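Local coordinates for malate dehydrogenase (Pyrococcus horikoshii, PDB 1V9N) that catalyses the reversible NAD-dependent oxidation of (S)-malate to oxaloacetate and works as a homodimer, at the interface of chains A and B. Numbering follows the deposited sequence. Chains: chain A/B, Malate dehydrogenase.

Contact 1: the interface of chains A and B. Residues chain A 144, 146, 172, 174, 181, 285, 287, 296, 300, 303; chain B 251, 254-255, 258-259.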
ATOM      1  N   ILE A 144      11.834   0.694 -10.536  1.00 16.38           N
ATOM      2  CA  ILE A 144      10.772   1.043  -9.599  1.00 14.64           C
ATOM      3  C   ILE A 144      11.307   0.764  -8.197  1.00 16.37           C
ATOM      4  O   ILE A 144      11.857  -0.308  -7.924  1.00 17.09           O
ATOM      5  CB  ILE A 144       9.503   0.195  -9.812  1.00 16.49           C
ATOM      6  CG1 ILE A 144       8.892   0.506 -11.183  1.00 14.74           C
ATOM      7  CG2 ILE A 144       8.498   0.464  -8.665  1.00 13.21           C
ATOM      8  CD1 ILE A 144       7.686  -0.335 -11.530  1.00 14.86           C
ATOM      9  N   ILE A 146      10.501   0.768  -4.002  1.00 12.65           N
ATOM     10  CA  ILE A 146       9.505   0.784  -2.938  1.00 14.36           C
ATOM     11  C   ILE A 146      10.234   0.704  -1.607  1.00 14.38           C
ATOM     12  O   ILE A 146      11.145  -0.116  -1.436  1.00 12.53           O
ATOM     13  CB  ILE A 146       8.540  -0.413  -3.023  1.00 13.26           C
ATOM     14  CG1 ILE A 146       7.653  -0.285  -4.262  1.00 14.21           C
ATOM     15  CG2 ILE A 146       7.691  -0.483  -1.752  1.00 13.82           C
ATOM     16  CD1 ILE A 146       6.823  -1.519  -4.545  1.00 16.27           C
ATOM     17  N   LEU A 172       6.834   4.858  -3.124  1.00 14.50           N
ATOM     18  CA  LEU A 172       7.064   4.229  -4.412  1.00 15.50           C
ATOM     19  C   LEU A 172       7.509   5.301  -5.388  1.00 15.68           C
ATOM     20  O   LEU A 172       6.863   6.344  -5.533  1.00 16.47           O
ATOM     21  CB  LEU A 172       5.802   3.538  -4.952  1.00 16.56           C
ATOM     22  CG  LEU A 172       6.030   2.775  -6.274  1.00 16.76           C
ATOM     23  CD1 LEU A 172       5.025   1.645  -6.387  1.00 18.51           C
ATOM     24  CD2 LEU A 172       5.923   3.720  -7.472  1.00 14.03           C
ATOM     25  N   ALA A 174       8.981   5.869  -9.440  1.00 13.18           N
ATOM     26  CA  ALA A 174       9.122   5.255 -10.751  1.00 14.98           C
ATOM     27  C   ALA A 174       9.649   6.315 -11.709  1.00 16.82           C
ATOM     28  O   ALA A 174       9.283   7.481 -11.607  1.00 19.45           O
ATOM     29  CB  ALA A 174       7.779   4.732 -11.233  1.00 14.82           C
ATOM     30  N   PHE A 181       8.103   9.791 -10.635  1.00 18.33           N
ATOM     31  CA  PHE A 181       6.825   9.793  -9.955  1.00 17.19           C
ATOM     32  C   PHE A 181       7.274   9.444  -8.537  1.00 19.59           C
ATOM     33  O   PHE A 181       8.139   8.586  -8.364  1.00 18.80           O
ATOM     34  CB  PHE A 181       5.933   8.676 -10.496  1.00 16.74           C
ATOM     35  CG  PHE A 181       4.771   8.353  -9.616  1.00 16.00           C
ATOM     36  CD1 PHE A 181       3.575   9.056  -9.733  1.00 17.02           C
ATOM     37  CD2 PHE A 181       4.878   7.358  -8.644  1.00 14.11           C
ATOM     38  CE1 PHE A 181       2.496   8.770  -8.891  1.00 17.58           C
ATOM     39  CE2 PHE A 181       3.814   7.066  -7.799  1.00 13.14           C
ATOM     40  CZ  PHE A 181       2.618   7.771  -7.920  1.00 15.53           C
ATOM     41  N   ILE A 285      12.254  -3.159  -8.623  1.00 15.43           N
ATOM     42  CA  ILE A 285      11.848  -3.929  -9.779  1.00 15.79           C
ATOM     43  C   ILE A 285      12.593  -3.328 -10.958  1.00 16.90           C
ATOM     44  O   ILE A 285      12.444  -2.142 -11.252  1.00 16.24           O
ATOM     45  CB  ILE A 285      10.325  -3.831 -10.028  1.00 15.44           C
ATOM     46  CG1 ILE A 285       9.557  -4.459  -8.858  1.00 17.30           C
ATOM     47  CG2 ILE A 285       9.966  -4.545 -11.327  1.00 18.07           C
ATOM     48  CD1 ILE A 285       8.033  -4.374  -9.004  1.00 15.56           C
ATOM     49  N   ILE A 287      12.643  -2.468 -14.244  1.00 16.74           N
ATOM     50  CA  ILE A 287      11.691  -2.317 -15.335  1.00 17.12           C
ATOM     51  C   ILE A 287      12.103  -3.008 -16.638  1.00 17.45           C
ATOM     52  O   ILE A 287      11.291  -3.688 -17.257  1.00 17.77           O
ATOM     53  CB  ILE A 287      11.436  -0.820 -15.598  1.00 16.91           C
ATOM     54  CG1 ILE A 287      10.730  -0.209 -14.379  1.00 14.88           C
ATOM     55  CG2 ILE A 287      10.595  -0.636 -16.868  1.00 14.82           C
ATOM     56  CD1 ILE A 287      10.712   1.314 -14.377  1.00 13.87           C
ATOM     57  N   PHE A 296       8.070   2.167 -20.963  1.00 19.54           N
ATOM     58  CA  PHE A 296       7.513   2.380 -19.636  1.00 19.45           C
ATOM     59  C   PHE A 296       7.385   3.886 -19.383  1.00 18.07           C
ATOM     60  O   PHE A 296       6.325   4.372 -18.996  1.00 17.16           O
ATOM     61  CB  PHE A 296       8.435   1.770 -18.572  1.00 17.34           C
ATOM     62  CG  PHE A 296       7.933   1.946 -17.162  1.00 17.20           C
ATOM     63  CD1 PHE A 296       7.144   0.971 -16.568  1.00 16.20           C
ATOM     64  CD2 PHE A 296       8.227   3.100 -16.443  1.00 16.11           C
ATOM     65  CE1 PHE A 296       6.649   1.137 -15.271  1.00 16.57           C
ATOM     66  CE2 PHE A 296       7.739   3.280 -15.147  1.00 16.22           C
ATOM     67  CZ  PHE A 296       6.947   2.294 -14.560  1.00 17.44           C
ATOM     68  N   ILE A 300       3.829   5.857 -18.722  1.00 18.11           N
ATOM     69  CA  ILE A 300       3.506   6.447 -17.425  1.00 18.89           C
ATOM     70  C   ILE A 300       3.352   7.963 -17.522  1.00 18.36           C
ATOM     71  O   ILE A 300       2.481   8.541 -16.873  1.00 18.97           O
ATOM     72  CB  ILE A 300       4.559   6.095 -16.340  1.00 17.43           C
ATOM     73  CG1 ILE A 300       3.978   6.397 -14.958  1.00 18.46           C
ATOM     74  CG2 ILE A 300       5.851   6.880 -16.564  1.00 14.71           C
ATOM     75  CD1 ILE A 300       4.858   5.954 -13.788  1.00 19.35           C
HETATM   76  N   MSE A 303       0.051   8.761 -18.894  1.00 22.30           N
HETATM   77  CA  MSE A 303      -0.981   8.580 -17.876  1.00 21.87           C
HETATM   78  C   MSE A 303      -1.013   9.817 -16.979  1.00 21.13           C
HETATM   79  O   MSE A 303      -2.078  10.347 -16.674  1.00 20.09           O
HETATM   80  CB  MSE A 303      -0.689   7.344 -17.022  1.00 21.03           C
HETATM   81  CG  MSE A 303      -1.600   7.197 -15.812  1.00 25.24           C
HETATM   82 SE   MSE A 303      -1.169   5.670 -14.674  1.00 31.93          SE
HETATM   83  CE  MSE A 303       0.223   6.474 -13.586  1.00 29.47           C
TER
HETATM   84  N   MSE B 251      -0.249   3.567  -7.518  1.00 17.94           N
HETATM   85  CA  MSE B 251       0.754   2.546  -7.249  1.00 18.84           C
HETATM   86  C   MSE B 251       0.275   1.249  -7.889  1.00 15.84           C
HETATM   87  O   MSE B 251       1.028   0.572  -8.584  1.00 14.91           O
HETATM   88  CB  MSE B 251       0.914   2.350  -5.736  1.00 21.01           C
HETATM   89  CG  MSE B 251       1.829   1.200  -5.351  1.00 24.94           C
HETATM   90 SE   MSE B 251       2.038   1.049  -3.424  1.00 37.87          SE
HETATM   91  CE  MSE B 251       0.498  -0.025  -3.050  1.00 25.69           C
ATOM     92  N   ILE B 254       0.527   1.410 -11.676  1.00 15.45           N
ATOM     93  CA  ILE B 254       1.913   1.425 -12.112  1.00 15.60           C
ATOM     94  C   ILE B 254       2.487   0.007 -12.044  1.00 17.03           C
ATOM     95  O   ILE B 254       3.156  -0.443 -12.973  1.00 17.66           O
ATOM     96  CB  ILE B 254       2.751   2.386 -11.233  1.00 15.75           C
ATOM     97  CG1 ILE B 254       2.318   3.830 -11.500  1.00 15.48           C
ATOM     98  CG2 ILE B 254       4.242   2.211 -11.520  1.00 16.69           C
ATOM     99  CD1 ILE B 254       2.951   4.856 -10.563  1.00 15.23           C
ATOM    100  N   LEU B 255       2.198  -0.701 -10.955  1.00 16.42           N
ATOM    101  CA  LEU B 255       2.702  -2.062 -10.778  1.00 17.57           C
ATOM    102  C   LEU B 255       1.969  -3.082 -11.644  1.00 18.48           C
ATOM    103  O   LEU B 255       2.548  -4.089 -12.057  1.00 18.69           O
ATOM    104  CB  LEU B 255       2.614  -2.468  -9.300  1.00 14.48           C
ATOM    105  CG  LEU B 255       3.510  -1.662  -8.349  1.00 14.60           C
ATOM    106  CD1 LEU B 255       3.235  -2.062  -6.901  1.00 14.21           C
ATOM    107  CD2 LEU B 255       4.970  -1.898  -8.697  1.00 13.72           C
ATOM    108  N   ILE B 258       0.969  -0.361 -16.056  1.00 15.07           N
ATOM    109  CA  ILE B 258       2.122   0.230 -16.730  1.00 16.19           C
ATOM    110  C   ILE B 258       3.305  -0.737 -16.866  1.00 16.50           C
ATOM    111  O   ILE B 258       3.841  -0.927 -17.963  1.00 14.00           O
ATOM    112  CB  ILE B 258       2.614   1.504 -15.998  1.00 17.48           C
ATOM    113  CG1 ILE B 258       1.453   2.487 -15.806  1.00 19.43           C
ATOM    114  CG2 ILE B 258       3.712   2.177 -16.818  1.00 17.90           C
ATOM    115  CD1 ILE B 258       0.808   2.944 -17.115  1.00 19.00           C
ATOM    116  N   LEU B 259       3.705  -1.350 -15.757  1.00 14.30           N
ATOM    117  CA  LEU B 259       4.839  -2.273 -15.765  1.00 15.65           C
ATOM    118  C   LEU B 259       4.658  -3.501 -16.654  1.00 15.66           C
ATOM    119  O   LEU B 259       5.629  -4.030 -17.197  1.00 17.74           O
ATOM    120  CB  LEU B 259       5.144  -2.722 -14.334  1.00 14.34           C
ATOM    121  CG  LEU B 259       6.323  -3.675 -14.120  1.00 16.04           C
ATOM    122  CD1 LEU B 259       7.627  -3.030 -14.612  1.00 12.40           C
ATOM    123  CD2 LEU B 259       6.414  -4.016 -12.634  1.00 11.60           C
TER
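Backbone torsions are regular on both sides: extended in A:Ile144, A:Ile146, A:Leu172, A:Ala174, A:Phe181 and A:Ile285, and helical in A:Phe296, A:Ile300 and A:Met303 and throughout the B residues, of which B:Leu259 follows directly on helix 242-258. The C-terminal half of that helix lies against strands 144-149, 170-174, 181-185 and 278-285 and helix 293-308 of the other subunit, in a wholly apolar part of the homodimer interface. B:Ile254 loses more surface to the partner than the other residues of this patch, 95 Å². Its CG1 stands anti to the carbonyl carbon (chi1 -68°), and the CD1 methyl at its tip sits over one face of the A:Phe181 ring, displaced toward the rim, 3.6 Å from CE2. The same methyl meets A:Ile300 CD1, while CG1 touches the selenomethionine methyl CE of A:Met303. One turn on, the branch methyl CG2 of B:Ile258 lies over the A:Phe296 ring, 3.5 Å from CE1, the two side chains crossing at about a right angle. A:Ile287 CD1 covers the centre of the opposite face, so the ring is sandwiched between methyls of both subunits, which probably fixes its rotation, with B:Leu259 CA at its edge. B:Leu259 itself, CG anti to the backbone N (chi1 -179°), sets CD2 3.8 Å from A:Ile285 CG2. Packing is tight about two turns back along the helix, where A:Leu172 CD1 lies 3.4 Å from CG of the selenomethionine B:Met251.

Contact 2: the interface of chains A and B. Residues chain A 82, 87-89, 259-261; chain B 288-291.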
ATOM      1  N   ARG A  82      20.465 -13.597   5.868  1.00 20.93           N
ATOM      2  CA  ARG A  82      19.997 -14.580   4.891  1.00 20.97           C
ATOM      3  C   ARG A  82      20.095 -13.885   3.543  1.00 20.80           C
ATOM      4  O   ARG A  82      19.948 -12.663   3.460  1.00 17.86           O
ATOM      5  CB  ARG A  82      18.531 -14.981   5.143  1.00 20.78           C
ATOM      6  CG  ARG A  82      18.266 -15.777   6.427  1.00 21.80           C
ATOM      7  CD  ARG A  82      19.018 -17.105   6.445  1.00 23.56           C
ATOM      8  NE  ARG A  82      18.611 -17.997   5.364  1.00 26.36           N
ATOM      9  CZ  ARG A  82      17.475 -18.691   5.348  1.00 27.49           C
ATOM     10  NH1 ARG A  82      16.623 -18.603   6.359  1.00 30.54           N
ATOM     11  NH2 ARG A  82      17.188 -19.469   4.316  1.00 27.79           N
ATOM     12  N   TYR A  87      17.121 -11.496  -2.971  1.00 17.17           N
ATOM     13  CA  TYR A  87      16.731 -10.986  -1.658  1.00 16.82           C
ATOM     14  C   TYR A  87      17.847 -11.056  -0.633  1.00 17.63           C
ATOM     15  O   TYR A  87      18.864 -11.728  -0.835  1.00 15.79           O
ATOM     16  CB  TYR A  87      15.524 -11.765  -1.119  1.00 15.62           C
ATOM     17  CG  TYR A  87      15.889 -13.061  -0.425  1.00 19.98           C
ATOM     18  CD1 TYR A  87      16.220 -13.077   0.930  1.00 21.18           C
ATOM     19  CD2 TYR A  87      15.955 -14.264  -1.134  1.00 19.23           C
ATOM     20  CE1 TYR A  87      16.613 -14.257   1.564  1.00 20.04           C
ATOM     21  CE2 TYR A  87      16.345 -15.446  -0.509  1.00 20.83           C
ATOM     22  CZ  TYR A  87      16.672 -15.434   0.840  1.00 21.30           C
ATOM     23  OH  TYR A  87      17.044 -16.596   1.471  1.00 23.29           O
ATOM     24  N   ALA A  88      17.642 -10.346   0.471  1.00 16.68           N
ATOM     25  CA  ALA A  88      18.586 -10.346   1.571  1.00 17.67           C
ATOM     26  C   ALA A  88      17.918  -9.849   2.851  1.00 19.29           C
ATOM     27  O   ALA A  88      17.010  -9.006   2.818  1.00 18.79           O
ATOM     28  CB  ALA A  88      19.792  -9.480   1.238  1.00 17.54           C
ATOM     29  N   LEU A  89      18.346 -10.413   3.973  1.00 17.68           N
ATOM     30  CA  LEU A  89      17.853 -10.009   5.280  1.00 18.72           C
ATOM     31  C   LEU A  89      19.088  -9.407   5.944  1.00 17.77           C
ATOM     32  O   LEU A  89      20.097 -10.081   6.132  1.00 16.87           O
ATOM     33  CB  LEU A  89      17.327 -11.213   6.066  1.00 17.02           C
ATOM     34  CG  LEU A  89      17.025 -10.987   7.551  1.00 21.98           C
ATOM     35  CD1 LEU A  89      16.130  -9.773   7.733  1.00 20.03           C
ATOM     36  CD2 LEU A  89      16.366 -12.237   8.125  1.00 18.09           C
ATOM     37  N   LEU A 259       8.637  -9.997   9.450  1.00 14.30           N
ATOM     38  CA  LEU A 259       9.390 -10.808   8.494  1.00 15.65           C
ATOM     39  C   LEU A 259      10.902 -10.804   8.703  1.00 15.66           C
ATOM     40  O   LEU A 259      11.578 -11.790   8.404  1.00 17.74           O
ATOM     41  CB  LEU A 259       9.072 -10.347   7.069  1.00 14.34           C
ATOM     42  CG  LEU A 259       9.739 -11.093   5.911  1.00 16.04           C
ATOM     43  CD1 LEU A 259       9.350 -12.577   5.937  1.00 12.40           C
ATOM     44  CD2 LEU A 259       9.312 -10.442   4.598  1.00 11.60           C
ATOM     45  N   SER A 260      11.436  -9.701   9.214  1.00 15.46           N
ATOM     46  CA  SER A 260      12.873  -9.586   9.427  1.00 16.67           C
ATOM     47  C   SER A 260      13.356 -10.208  10.730  1.00 18.34           C
ATOM     48  O   SER A 260      14.561 -10.342  10.949  1.00 19.94           O
ATOM     49  CB  SER A 260      13.281  -8.116   9.433  1.00 16.98           C
ATOM     50  OG  SER A 260      12.781  -7.482  10.600  1.00 15.81           O
ATOM     51  N   GLY A 261      12.426 -10.587  11.594  1.00 18.34           N
ATOM     52  CA  GLY A 261      12.822 -11.130  12.879  1.00 20.88           C
ATOM     53  C   GLY A 261      13.200  -9.970  13.788  1.00 21.17           C
ATOM     54  O   GLY A 261      13.880 -10.148  14.799  1.00 21.91           O
TER
ATOM     55  N   GLU B 288      10.075 -18.702   5.062  1.00 17.78           N
ATOM     56  CA  GLU B 288      11.161 -19.595   5.486  1.00 18.99           C
ATOM     57  C   GLU B 288      12.562 -19.152   5.039  1.00 18.87           C
ATOM     58  O   GLU B 288      13.545 -19.378   5.745  1.00 18.90           O
ATOM     59  CB  GLU B 288      10.878 -21.021   4.989  1.00 19.56           C
ATOM     60  CG  GLU B 288      11.805 -22.115   5.534  1.00 19.93           C
ATOM     61  CD  GLU B 288      11.622 -22.387   7.022  1.00 21.61           C
ATOM     62  OE1 GLU B 288      10.621 -21.923   7.613  1.00 22.05           O
ATOM     63  OE2 GLU B 288      12.481 -23.080   7.605  1.00 22.76           O
ATOM     64  N   HIS B 289      12.655 -18.532   3.865  1.00 18.61           N
ATOM     65  CA  HIS B 289      13.939 -18.055   3.353  1.00 16.93           C
ATOM     66  C   HIS B 289      14.475 -16.897   4.197  1.00 17.33           C
ATOM     67  O   HIS B 289      15.656 -16.560   4.122  1.00 17.27           O
ATOM     68  CB  HIS B 289      13.804 -17.581   1.900  1.00 18.31           C
ATOM     69  CG  HIS B 289      13.943 -18.673   0.882  1.00 17.25           C
ATOM     70  ND1 HIS B 289      12.907 -19.515   0.541  1.00 16.95           N
ATOM     71  CD2 HIS B 289      15.003 -19.057   0.128  1.00 16.61           C
ATOM     72  CE1 HIS B 289      13.321 -20.371  -0.379  1.00 17.14           C
ATOM     73  NE2 HIS B 289      14.589 -20.113  -0.646  1.00 17.05           N
ATOM     74  N   PHE B 290      13.601 -16.285   4.991  1.00 16.18           N
ATOM     75  CA  PHE B 290      13.988 -15.161   5.838  1.00 16.53           C
ATOM     76  C   PHE B 290      14.160 -15.572   7.294  1.00 17.75           C
ATOM     77  O   PHE B 290      15.231 -15.390   7.869  1.00 18.86           O
ATOM     78  CB  PHE B 290      12.946 -14.045   5.725  1.00 16.48           C
ATOM     79  CG  PHE B 290      13.000 -13.304   4.424  1.00 14.62           C
ATOM     80  CD1 PHE B 290      13.662 -12.084   4.331  1.00 15.59           C
ATOM     81  CD2 PHE B 290      12.408 -13.834   3.285  1.00 16.31           C
ATOM     82  CE1 PHE B 290      13.729 -11.402   3.122  1.00 14.82           C
ATOM     83  CE2 PHE B 290      12.473 -13.158   2.065  1.00 18.67           C
ATOM     84  CZ  PHE B 290      13.136 -11.938   1.989  1.00 16.80           C
ATOM     85  N   ILE B 291      13.102 -16.107   7.894  1.00 18.82           N
ATOM     86  CA  ILE B 291      13.161 -16.561   9.281  1.00 19.99           C
ATOM     87  C   ILE B 291      12.307 -17.813   9.414  1.00 20.44           C
ATOM     88  O   ILE B 291      11.488 -18.101   8.544  1.00 20.66           O
ATOM     89  CB  ILE B 291      12.631 -15.486  10.267  1.00 20.28           C
ATOM     90  CG1 ILE B 291      11.154 -15.196   9.984  1.00 19.43           C
ATOM     91  CG2 ILE B 291      13.465 -14.208  10.140  1.00 20.33           C
ATOM     92  CD1 ILE B 291      10.485 -14.365  11.064  1.00 19.25           C
TER
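The guanidinium of A:Arg82 carries on one face, above its centre, the backbone carbonyl oxygen of B:His289, 3.1 Å from CZ. The B:Phe290 ring has A:Tyr87 CE1 over the middle of one face, and the B:His289 ring receives A:Tyr87 OH at its edge, in plane. A:Arg82 is folded at chi2 and chi3 (-61° and -62°), which lays the guanidinium flat against the chain of the partner. In this pose its rim still serves as a donor: NH1 hydrogen-bonds to the carbonyl O of B:Glu288 at 3.2 Å, with 151° at the hydrogen, the acceptor close to the guanidinium plane and the donor in the plane of the carbonyl. The positive charge is likely to favour the carbonyl oxygen above it, although that contact is to the face and not along an N-H. A second grip on B:His289 O comes from A:Tyr87, whose phenol OH lies 3.0 Å away and can donate a hydrogen bond. The A:Tyr87 CG lies in the crowded position between the backbone N and the carbonyl carbon, which points the phenol toward B:His289. The tyrosine crosses B:His289 at about a right angle but meets B:Phe290 tip to tip, CD1 lying 3.5 Å from CZ. At the base of the phenylalanine, A:Leu259 CD1 packs 3.9 Å from CB, while A:Leu89 CD2 approaches B:Ile291 CG2. An alanine in place of A:Arg82 would remove the guanidinium, and would probably loosen the turn at B:Glu288 and B:His289 by losing the hydrogen bond and the cover over the carbonyl. The site anchors the 3-10 turn 287-289 and the residues after it to the A:Arg82 loop, strand 87-91 and the loop after helix 242-258 of the other subunit, adding polar, backbone-directed recognition to the homodimer interface.

The C-alpha centres of contact 1 and contact 2 lie about 25 Å apart along one two-fold symmetric interface, and each has a twin with the chains exchanged. Leu259 takes part in both: the chain B copy in contact 1, the chain A copy in contact 2. The 3-10 helix 287-289 likewise recurs, through A:Ile287 in the first and B:Glu288 and B:His289 in the second. By the two-fold, A:Leu259 meets B:Ile285 and B:Ile287 in the twin of contact 1, so contact 2 adjoins that twin and the two probably form one continuous surface that sets the mutual orientation of the subunits.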